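Local coordinates for iron-chelator utilization protein (Thermobifida fusca TM51, PDB 4YHB) that binds FAD and probably acts as an oxidoreductase that frees iron from ferric siderophores, as part of the fuscachelin system, at residues A166-F171 with E187-T192; H142-A147 with G219-W224; A178-L183 with I191-R196. All coordinates share one frame; numbering follows the deposited sequence.

Contact 1 of 3, residues A166-F171 with E187-T192; sequences ASVTAF and EGAEIT
Three backbone hydrogen bonds join Val-168, Ala-170, Glu-190 and Thr-192 as a parallel ladder, the strand directions differing by 1°. Glu-190 N donates to Val-168 O at 2.9 Å, and Glu-190 O takes Ala-170 N nearly straight on, with a C=O...N angle of 166°. Thr-192 N then reaches Ala-170 O at 2.8 Å.

Water adds two bridges. One molecule donates to Gly-188 O and accepts from Val-168 N, extending the link one step before the first direct bond. The second donates to Ala-170 O at 3.0 Å, is hydrogen-bonded to Thr-192 OG1, and sits above one face of the Phe-171 ring, offset toward its rim.

Apolar contacts lie on both faces of the sheet. Val-168 CB meets Ala-189 CB at 3.9 Å, and Ala-170 CB faces Ile-191 CG1. Across the sheet, Phe-171 has CG anti to its carbonyl carbon (chi1 -64°), and its ring runs alongside Thr-192, Phe-171 CD1 lying 3.7 Å from Thr-192 CB. An alanine in place of Phe-171 would probably leave Thr-192 CB and CG2 without their aromatic neighbour and open a gap beside the second water.

Strand 190-195 is one of the two edge strands of the parallel sheet; strand 167-174 continues inward to strand 142-147, where Thr-169 OG1 bonds His-142 NE2 and Val-168 packs on Leu-145.

Contact 2 of 3, residues H142-A147 with G219-W224; sequences HYVLLA and GRVFVW
Trp-224 meets Leu-145, Leu-146 and Ala-147 in succession as its side chain runs outward from the backbone. Trp-224 CB lies 3.8 Å from Leu-145 CD2, the two side chains crossing obliquely. CG is anti to the backbone N (chi1 -172°), and chi2 near 93° sets the turn of the indole. CE3 comes near Leu-146 O, and Trp-224 CZ3 lies 3.9 Å from Leu-146 O, an oblique approach. CZ3 also has Ala-147 CB close to the ring plane, at 4.5 Å. Beyond the two segments, Phe-50 meets the indole edge-to-face, Ala-154 of helix 152-161 touches it, and the bound FAD is about 8 Å from the side chain.

The same face of the sheet carries Tyr-143 and Phe-222, where Tyr-143 CD1 approaches Phe-222 CB. The other face carries His-142, whose NE2 bonds Thr-169 OG1, and a row of aliphatic side chains: Val-144 CB packs on Val-223 CG2 at 4.1 Å, and Val-144 CG2 reaches toward Val-221 CG1. Leu-146 CD1 extends the row to Val-223 CG1, at 4.0 Å.

Five backbone hydrogen bonds join the parallel pair, starting with His-142 N to Arg-220 O and ending with Leu-146 N to Trp-224 O. The bond from Trp-224 N to Val-144 O is 2.8 Å long and almost straight, its N-H...O angle being 172°. Four of the same carbonyl oxygens also take a CA-H...O contact, among them Trp-224 O from Leu-145 CA at 3.3 Å.

Two adjoining strands of a central parallel sheet, as in NAD-ferredoxin-type domains, are thus paired through main-chain groups, while the side-chain contacts between them are apolar. The backbone bonds fix the register, and the buried amides and carbonyls engaged in them are satisfied within a largely hydrophobic interior.

Contact 3 of 3, residues A178-L183 with I191-R196; sequences AEEQEL and ITWLHR
The indole of Trp-193 has Glu-180 and the backbone of Gln-181 over one face, while the imidazole of His-195 receives Glu-180 at its edge. A His-carboxylate pair thus fastens the 178-183 loop over strand 190-195, an edge strand of the parallel sheet. Glu-180 CB stands 3.9 Å above the indole plane over its centre; Gln-181 N lies closer to that plane, offset toward the rim. Glu-180 CG makes a CH-pi contact, 3.8 Å from the centroid of the five-membered ring. The carboxylate is turned only 15° from the indole plane. Trp-193 O lies over a face of the His-195 ring, 3.7 Å above its plane and toward the rim.

In the pair itself, His-195 NE2 donates to Glu-180 OE2 at 2.6 Å, through the anti lone pair of that oxygen. OE2 is in the imidazole plane, but the N-H...O angle of 140° shows the bond to be bent. The side chains cross at about a right angle, yet their flat ends are nearly coplanar. Glu-180 has its CG anti to the carbonyl carbon (chi1 -63°), which sets CG over the indole; the extended remainder carries OE2 on to the histidine. The negative carboxylate would be expected to favour a protonated imidazole.

The loop runs counter to the strand and lies over Ile-191, Trp-193 and His-195. Leu-183 CD1 comes within 4.4 Å of Ile-191 CD1 and also nears Trp-193 CZ2, while Leu-183 touches Ala-156 of helix 152-161. At the other end Glu-179 forms a salt bridge with Arg-31 and a hydrogen bond with Thr-29, so the loop joins this sheet to the antiparallel barrel. Beside the rim of the benzo ring, Gln-181 O is 3.3 Å from Trp-193 CZ2.

All three contacts reach the five-stranded parallel sheet, whose order is 190-195, 167-174, 142-147, 221-226 and 250-256. Contact 1 pairs the first two strands and contact 2 the third and fourth; their centres are 10 Å apart, and Leu-145 N and O probably bond Thr-169 O and Phe-171 N between them. Contact 3 lays the 178-183 loop along edge strand 190-195, sharing Ile-191 and Thr-192 with contact 1, at 13 Å between centres; its centre is 18 Å from that of contact 2, without touching. Along the chain, contacts 1 and 3 both fall inside the long loop closed by contact 2. Together they tie the sheet's edge, through the loop, to the neighbouring barrel.

Contact 1 of 3, residues A166-F171 with E187-T192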
loop_
_atom_site.group_PDB
_atom_site.type_symbol
_atom_site.label_atom_id
_atom_site.label_comp_id
_atom_site.label_asym_id
_atom_site.label_seq_id
_atom_site.Cartn_x
_atom_site.Cartn_y
_atom_site.Cartn_z
ATOM N N ALA A 166 -1.898 -22.033 2.526
ATOM C CA ALA A 166 -2.665 -21.000 3.219
ATOM C C ALA A 166 -4.085 -20.861 2.694
ATOM O O ALA A 166 -4.338 -21.054 1.510
ATOM C CB ALA A 166 -1.944 -19.658 3.121
ATOM N N SER A 167 -5.007 -20.537 3.595
ATOM C CA SER A 167 -6.354 -20.151 3.221
ATOM C C SER A 167 -6.453 -18.641 3.190
ATOM O O SER A 167 -5.884 -17.947 4.049
ATOM C CB SER A 167 -7.392 -20.714 4.199
ATOM O OG SER A 167 -7.430 -22.123 4.145
ATOM N N VAL A 168 -7.193 -18.133 2.212
ATOM C CA VAL A 168 -7.364 -16.697 2.041
ATOM C C VAL A 168 -8.820 -16.348 1.822
ATOM O O VAL A 168 -9.506 -16.978 1.016
ATOM C CB VAL A 168 -6.566 -16.156 0.839
ATOM C CG1 VAL A 168 -6.691 -14.641 0.764
ATOM C CG2 VAL A 168 -5.125 -16.566 0.923
ATOM N N THR A 169 -9.294 -15.348 2.549
ATOM C CA THR A 169 -10.574 -14.732 2.244
ATOM C C THR A 169 -10.312 -13.247 2.052
ATOM O O THR A 169 -9.860 -12.571 2.977
ATOM C CB THR A 169 -11.618 -14.955 3.357
ATOM O OG1 THR A 169 -11.958 -16.345 3.423
ATOM C CG2 THR A 169 -12.879 -14.165 3.073
ATOM N N ALA A 170 -10.568 -12.740 0.852
ATOM C CA ALA A 170 -10.245 -11.347 0.549
ATOM C C ALA A 170 -11.434 -10.594 -0.029
ATOM O O ALA A 170 -12.212 -11.134 -0.819
ATOM C CB ALA A 170 -9.051 -11.275 -0.415
ATOM N N PHE A 171 -11.573 -9.347 0.397
ATOM C CA PHE A 171 -12.578 -8.440 -0.126
ATOM C C PHE A 171 -11.875 -7.165 -0.593
ATOM O O PHE A 171 -11.314 -6.435 0.202
ATOM C CB PHE A 171 -13.631 -8.128 0.932
ATOM C CG PHE A 171 -14.423 -9.329 1.360
ATOM C CD1 PHE A 171 -15.459 -9.809 0.570
ATOM C CD2 PHE A 171 -14.124 -9.988 2.537
ATOM C CE1 PHE A 171 -16.196 -10.923 0.953
ATOM C CE2 PHE A 171 -14.860 -11.107 2.930
ATOM C CZ PHE A 171 -15.890 -11.574 2.134
ATOM N N GLU A 187 -4.068 -22.065 -3.705
ATOM C CA GLU A 187 -5.189 -22.873 -4.151
ATOM C C GLU A 187 -6.386 -22.684 -3.227
ATOM O O GLU A 187 -6.247 -22.701 -2.005
ATOM C CB GLU A 187 -4.786 -24.350 -4.213
ATOM C CG GLU A 187 -5.879 -25.285 -4.726
ATOM C CD GLU A 187 -6.236 -25.043 -6.185
ATOM O OE1 GLU A 187 -5.456 -24.370 -6.896
ATOM O OE2 GLU A 187 -7.307 -25.522 -6.616
ATOM N N GLY A 188 -7.556 -22.473 -3.817
ATOM C CA GLY A 188 -8.781 -22.353 -3.053
ATOM C C GLY A 188 -9.022 -20.988 -2.436
ATOM O O GLY A 188 -9.978 -20.811 -1.682
ATOM N N ALA A 189 -8.161 -20.022 -2.742
ATOM C CA ALA A 189 -8.347 -18.671 -2.219
ATOM C C ALA A 189 -9.706 -18.132 -2.639
ATOM O O ALA A 189 -10.164 -18.374 -3.756
ATOM C CB ALA A 189 -7.239 -17.748 -2.693
ATOM N N GLU A 190 -10.364 -17.430 -1.725
ATOM C CA GLU A 190 -11.648 -16.818 -2.020
ATOM C C GLU A 190 -11.498 -15.306 -2.091
ATOM O O GLU A 190 -11.343 -14.633 -1.070
ATOM C CB GLU A 190 -12.683 -17.208 -0.976
ATOM C CG GLU A 190 -12.990 -18.698 -0.962
ATOM C CD GLU A 190 -14.268 -19.019 -0.213
ATOM O OE1 GLU A 190 -14.844 -18.095 0.409
ATOM O OE2 GLU A 190 -14.699 -20.193 -0.254
ATOM N N ILE A 191 -11.539 -14.781 -3.309
ATOM C CA ILE A 191 -11.302 -13.366 -3.534
ATOM C C ILE A 191 -12.528 -12.716 -4.143
ATOM O O ILE A 191 -12.976 -13.098 -5.221
ATOM C CB ILE A 191 -10.090 -13.149 -4.447
ATOM C CG1 ILE A 191 -8.838 -13.758 -3.817
ATOM C CG2 ILE A 191 -9.903 -11.667 -4.727
ATOM C CD1 ILE A 191 -7.672 -13.853 -4.768
ATOM N N THR A 192 -13.084 -11.742 -3.436
ATOM C CA THR A 192 -14.286 -11.073 -3.890
ATOM C C THR A 192 -13.985 -9.628 -4.209
ATOM O O THR A 192 -13.433 -8.893 -3.386
ATOM C CB THR A 192 -15.402 -11.152 -2.839
ATOM O OG1 THR A 192 -15.686 -12.528 -2.571
ATOM C CG2 THR A 192 -16.663 -10.467 -3.331
HETATM O O HOH W 1 -9.520 -20.114 1.438
HETATM O O HOH W 2 -14.147 -13.418 -0.621
#

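Contact 2 of 3, residues H142-A147 with G219-W224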
loop_
_atom_site.group_PDB
_atom_site.type_symbol
_atom_site.label_atom_id
_atom_site.label_comp_id
_atom_site.label_asym_id
_atom_site.label_seq_id
_atom_site.Cartn_x
_atom_site.Cartn_y
_atom_site.Cartn_z
ATOM N N HIS A 142 -5.345 -18.967 8.270
ATOM C CA HIS A 142 -6.328 -18.338 7.411
ATOM C C HIS A 142 -6.204 -16.826 7.510
ATOM O O HIS A 142 -6.297 -16.246 8.594
ATOM C CB HIS A 142 -7.728 -18.802 7.794
ATOM C CG HIS A 142 -8.789 -18.441 6.802
ATOM N ND1 HIS A 142 -9.699 -19.361 6.329
ATOM C CD2 HIS A 142 -9.114 -17.260 6.225
ATOM C CE1 HIS A 142 -10.529 -18.766 5.489
ATOM N NE2 HIS A 142 -10.198 -17.489 5.412
ATOM N N TYR A 143 -5.981 -16.195 6.366
ATOM C CA TYR A 143 -5.817 -14.753 6.300
ATOM C C TYR A 143 -7.067 -14.107 5.731
ATOM O O TYR A 143 -7.541 -14.495 4.669
ATOM C CB TYR A 143 -4.594 -14.392 5.446
ATOM C CG TYR A 143 -3.286 -14.920 5.980
ATOM C CD1 TYR A 143 -2.445 -14.107 6.734
ATOM C CD2 TYR A 143 -2.890 -16.229 5.742
ATOM C CE1 TYR A 143 -1.246 -14.583 7.228
ATOM C CE2 TYR A 143 -1.694 -16.717 6.239
ATOM C CZ TYR A 143 -0.877 -15.887 6.979
ATOM O OH TYR A 143 0.314 -16.365 7.473
ATOM N N VAL A 144 -7.607 -13.133 6.450
ATOM C CA VAL A 144 -8.731 -12.352 5.964
ATOM C C VAL A 144 -8.243 -10.953 5.591
ATOM O O VAL A 144 -7.759 -10.215 6.449
ATOM C CB VAL A 144 -9.845 -12.248 7.008
ATOM C CG1 VAL A 144 -10.991 -11.398 6.472
ATOM C CG2 VAL A 144 -10.340 -13.645 7.406
ATOM N N LEU A 145 -8.348 -10.598 4.316
ATOM C CA LEU A 145 -7.809 -9.320 3.837
ATOM C C LEU A 145 -8.892 -8.408 3.272
ATOM O O LEU A 145 -9.699 -8.826 2.437
ATOM C CB LEU A 145 -6.747 -9.577 2.774
ATOM C CG LEU A 145 -5.640 -10.552 3.164
ATOM C CD1 LEU A 145 -4.963 -11.060 1.925
ATOM C CD2 LEU A 145 -4.628 -9.865 4.056
ATOM N N LEU A 146 -8.914 -7.168 3.740
ATOM C CA LEU A 146 -9.837 -6.155 3.245
ATOM C C LEU A 146 -9.024 -4.957 2.758
ATOM O O LEU A 146 -8.065 -4.528 3.420
ATOM C CB LEU A 146 -10.832 -5.740 4.333
ATOM C CG LEU A 146 -11.617 -6.892 4.974
ATOM C CD1 LEU A 146 -11.105 -7.169 6.370
ATOM C CD2 LEU A 146 -13.100 -6.582 5.006
ATOM N N ALA A 147 -9.368 -4.434 1.587
ATOM C CA ALA A 147 -8.584 -3.342 1.023
ATOM C C ALA A 147 -9.377 -2.593 -0.030
ATOM O O ALA A 147 -10.059 -3.210 -0.843
ATOM C CB ALA A 147 -7.275 -3.876 0.411
ATOM N N GLY A 219 -9.098 -22.428 12.776
ATOM C CA GLY A 219 -7.652 -22.344 12.875
ATOM C C GLY A 219 -7.140 -20.984 13.319
ATOM O O GLY A 219 -7.892 -20.138 13.803
ATOM N N ARG A 220 -5.840 -20.777 13.167
ATOM C CA ARG A 220 -5.237 -19.505 13.534
ATOM C C ARG A 220 -5.532 -18.472 12.441
ATOM O O ARG A 220 -5.102 -18.630 11.298
ATOM C CB ARG A 220 -3.736 -19.676 13.741
ATOM C CG ARG A 220 -3.124 -18.659 14.690
ATOM C CD ARG A 220 -1.681 -19.026 15.048
ATOM N NE ARG A 220 -1.568 -20.343 15.681
ATOM C CZ ARG A 220 -0.541 -20.717 16.443
ATOM N NH1 ARG A 220 0.459 -19.876 16.667
ATOM N NH2 ARG A 220 -0.508 -21.928 16.986
ATOM N N VAL A 221 -6.277 -17.430 12.806
ATOM C CA VAL A 221 -6.766 -16.422 11.868
ATOM C C VAL A 221 -6.065 -15.073 12.048
ATOM O O VAL A 221 -5.825 -14.623 13.170
ATOM C CB VAL A 221 -8.294 -16.212 12.035
ATOM C CG1 VAL A 221 -8.840 -15.213 11.013
ATOM C CG2 VAL A 221 -9.019 -17.541 11.920
ATOM N N PHE A 222 -5.733 -14.423 10.937
ATOM C CA PHE A 222 -5.268 -13.044 11.006
ATOM C C PHE A 222 -6.065 -12.152 10.050
ATOM O O PHE A 222 -6.217 -12.473 8.870
ATOM C CB PHE A 222 -3.782 -12.949 10.702
ATOM C CG PHE A 222 -3.184 -11.621 11.085
ATOM C CD1 PHE A 222 -3.175 -10.566 10.182
ATOM C CD2 PHE A 222 -2.669 -11.418 12.355
ATOM C CE1 PHE A 222 -2.637 -9.332 10.537
ATOM C CE2 PHE A 222 -2.131 -10.190 12.722
ATOM C CZ PHE A 222 -2.115 -9.148 11.814
ATOM N N VAL A 223 -6.586 -11.050 10.581
ATOM C CA VAL A 223 -7.395 -10.116 9.801
ATOM C C VAL A 223 -6.586 -8.860 9.497
ATOM O O VAL A 223 -6.046 -8.231 10.406
ATOM C CB VAL A 223 -8.684 -9.718 10.538
ATOM C CG1 VAL A 223 -9.525 -8.779 9.668
ATOM C CG2 VAL A 223 -9.484 -10.961 10.933
ATOM N N TRP A 224 -6.485 -8.504 8.221
ATOM C CA TRP A 224 -5.743 -7.298 7.835
ATOM C C TRP A 224 -6.634 -6.421 6.973
ATOM O O TRP A 224 -7.197 -6.887 5.982
ATOM C CB TRP A 224 -4.457 -7.645 7.079
ATOM C CG TRP A 224 -3.552 -6.437 6.812
ATOM C CD1 TRP A 224 -2.516 -6.006 7.591
ATOM C CD2 TRP A 224 -3.610 -5.532 5.691
ATOM N NE1 TRP A 224 -1.922 -4.893 7.030
ATOM C CE2 TRP A 224 -2.575 -4.579 5.867
ATOM C CE3 TRP A 224 -4.437 -5.429 4.563
ATOM C CZ2 TRP A 224 -2.341 -3.544 4.953
ATOM C CZ3 TRP A 224 -4.204 -4.388 3.648
ATOM C CH2 TRP A 224 -3.157 -3.464 3.854
#

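Contact 3 of 3, residues A178-L183 with I191-R196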
loop_
_atom_site.group_PDB
_atom_site.type_symbol
_atom_site.label_atom_id
_atom_site.label_comp_id
_atom_site.label_asym_id
_atom_site.label_seq_id
_atom_site.Cartn_x
_atom_site.Cartn_y
_atom_site.Cartn_z
ATOM N N ALA A 178 -13.766 -3.385 -14.303
ATOM C CA ALA A 178 -12.570 -3.220 -15.128
ATOM C C ALA A 178 -11.319 -3.064 -14.282
ATOM O O ALA A 178 -10.205 -3.102 -14.801
ATOM C CB ALA A 178 -12.718 -2.018 -16.058
ATOM N N GLU A 179 -11.506 -2.875 -12.980
ATOM C CA GLU A 179 -10.388 -2.647 -12.074
ATOM C C GLU A 179 -9.934 -3.923 -11.365
ATOM O O GLU A 179 -8.983 -3.894 -10.587
ATOM C CB GLU A 179 -10.759 -1.579 -11.046
ATOM C CG GLU A 179 -11.040 -0.218 -11.665
ATOM C CD GLU A 179 -9.818 0.368 -12.372
ATOM O OE1 GLU A 179 -8.671 0.188 -11.881
ATOM O OE2 GLU A 179 -10.009 1.017 -13.416
ATOM N N GLU A 180 -10.617 -5.035 -11.621
ATOM C CA GLU A 180 -10.215 -6.323 -11.052
ATOM C C GLU A 180 -8.865 -6.753 -11.603
ATOM O O GLU A 180 -8.552 -6.485 -12.758
ATOM C CB GLU A 180 -11.274 -7.393 -11.342
ATOM C CG GLU A 180 -12.595 -7.064 -10.686
ATOM C CD GLU A 180 -13.701 -8.057 -11.004
ATOM O OE1 GLU A 180 -13.417 -9.105 -11.611
ATOM O OE2 GLU A 180 -14.859 -7.783 -10.625
ATOM N N GLN A 181 -8.066 -7.409 -10.768
ATOM C CA GLN A 181 -6.763 -7.913 -11.178
ATOM C C GLN A 181 -6.723 -9.432 -11.096
ATOM O O GLN A 181 -7.459 -10.036 -10.326
ATOM C CB GLN A 181 -5.651 -7.308 -10.300
ATOM C CG GLN A 181 -5.634 -5.787 -10.293
ATOM C CD GLN A 181 -4.476 -5.221 -9.472
ATOM O OE1 GLN A 181 -3.551 -5.941 -9.108
ATOM N NE2 GLN A 181 -4.529 -3.930 -9.182
ATOM N N GLU A 182 -5.866 -10.047 -11.898
ATOM C CA GLU A 182 -5.613 -11.473 -11.800
ATOM C C GLU A 182 -4.441 -11.691 -10.859
ATOM O O GLU A 182 -3.326 -11.283 -11.157
ATOM C CB GLU A 182 -5.323 -12.070 -13.179
ATOM C CG GLU A 182 -6.414 -11.775 -14.193
ATOM C CD GLU A 182 -6.165 -12.430 -15.538
ATOM O OE1 GLU A 182 -4.984 -12.651 -15.892
ATOM O OE2 GLU A 182 -7.157 -12.721 -16.243
ATOM N N LEU A 183 -4.711 -12.320 -9.723
ATOM C CA LEU A 183 -3.711 -12.497 -8.676
ATOM C C LEU A 183 -3.229 -13.942 -8.572
ATOM O O LEU A 183 -4.011 -14.878 -8.747
ATOM C CB LEU A 183 -4.287 -12.042 -7.334
ATOM C CG LEU A 183 -4.711 -10.573 -7.236
ATOM C CD1 LEU A 183 -5.294 -10.288 -5.864
ATOM C CD2 LEU A 183 -3.517 -9.652 -7.511
ATOM N N ILE A 191 -11.539 -14.781 -3.309
ATOM C CA ILE A 191 -11.302 -13.366 -3.534
ATOM C C ILE A 191 -12.528 -12.716 -4.143
ATOM O O ILE A 191 -12.976 -13.098 -5.221
ATOM C CB ILE A 191 -10.090 -13.149 -4.447
ATOM C CG1 ILE A 191 -8.838 -13.758 -3.817
ATOM C CG2 ILE A 191 -9.903 -11.667 -4.727
ATOM C CD1 ILE A 191 -7.672 -13.853 -4.768
ATOM N N THR A 192 -13.084 -11.742 -3.436
ATOM C CA THR A 192 -14.286 -11.073 -3.890
ATOM C C THR A 192 -13.985 -9.628 -4.209
ATOM O O THR A 192 -13.433 -8.893 -3.386
ATOM C CB THR A 192 -15.402 -11.152 -2.839
ATOM O OG1 THR A 192 -15.686 -12.528 -2.571
ATOM C CG2 THR A 192 -16.663 -10.467 -3.331
ATOM N N TRP A 193 -14.338 -9.228 -5.418
ATOM C CA TRP A 193 -14.167 -7.853 -5.830
ATOM C C TRP A 193 -15.483 -7.124 -5.610
ATOM O O TRP A 193 -16.526 -7.518 -6.144
ATOM C CB TRP A 193 -13.716 -7.783 -7.295
ATOM C CG TRP A 193 -12.397 -8.466 -7.528
ATOM C CD1 TRP A 193 -12.194 -9.773 -7.890
ATOM C CD2 TRP A 193 -11.089 -7.878 -7.404
ATOM N NE1 TRP A 193 -10.842 -10.030 -7.994
ATOM C CE2 TRP A 193 -10.147 -8.886 -7.703
ATOM C CE3 TRP A 193 -10.631 -6.601 -7.069
ATOM C CZ2 TRP A 193 -8.774 -8.651 -7.679
ATOM C CZ3 TRP A 193 -9.267 -6.370 -7.052
ATOM C CH2 TRP A 193 -8.356 -7.392 -7.351
ATOM N N LEU A 194 -15.440 -6.071 -4.806
ATOM C CA LEU A 194 -16.621 -5.249 -4.562
ATOM C C LEU A 194 -16.529 -3.962 -5.373
ATOM O O LEU A 194 -15.488 -3.303 -5.394
ATOM C CB LEU A 194 -16.747 -4.936 -3.073
ATOM C CG LEU A 194 -16.774 -6.181 -2.189
ATOM C CD1 LEU A 194 -16.498 -5.780 -0.744
ATOM C CD2 LEU A 194 -18.123 -6.906 -2.334
ATOM N N HIS A 195 -17.618 -3.604 -6.033
ATOM C CA HIS A 195 -17.608 -2.488 -6.974
ATOM C C HIS A 195 -18.405 -1.298 -6.467
ATOM O O HIS A 195 -19.576 -1.432 -6.113
ATOM C CB HIS A 195 -18.168 -2.937 -8.333
ATOM C CG HIS A 195 -17.551 -4.196 -8.855
ATOM N ND1 HIS A 195 -18.280 -5.164 -9.513
ATOM C CD2 HIS A 195 -16.271 -4.637 -8.839
ATOM C CE1 HIS A 195 -17.476 -6.150 -9.871
ATOM N NE2 HIS A 195 -16.251 -5.855 -9.471
ATOM N N ARG A 196 -17.780 -0.125 -6.463
ATOM C CA ARG A 196 -18.468 1.103 -6.073
ATOM C C ARG A 196 -19.519 1.541 -7.091
ATOM O O ARG A 196 -20.465 2.246 -6.735
ATOM C CB ARG A 196 -17.463 2.231 -5.865
ATOM C CG ARG A 196 -16.662 2.104 -4.565
ATOM C CD ARG A 196 -15.940 3.412 -4.262
ATOM N NE ARG A 196 -15.010 3.764 -5.330
ATOM C CZ ARG A 196 -13.743 3.360 -5.375
ATOM N NH1 ARG A 196 -13.254 2.588 -4.411
ATOM N NH2 ARG A 196 -12.966 3.726 -6.382
#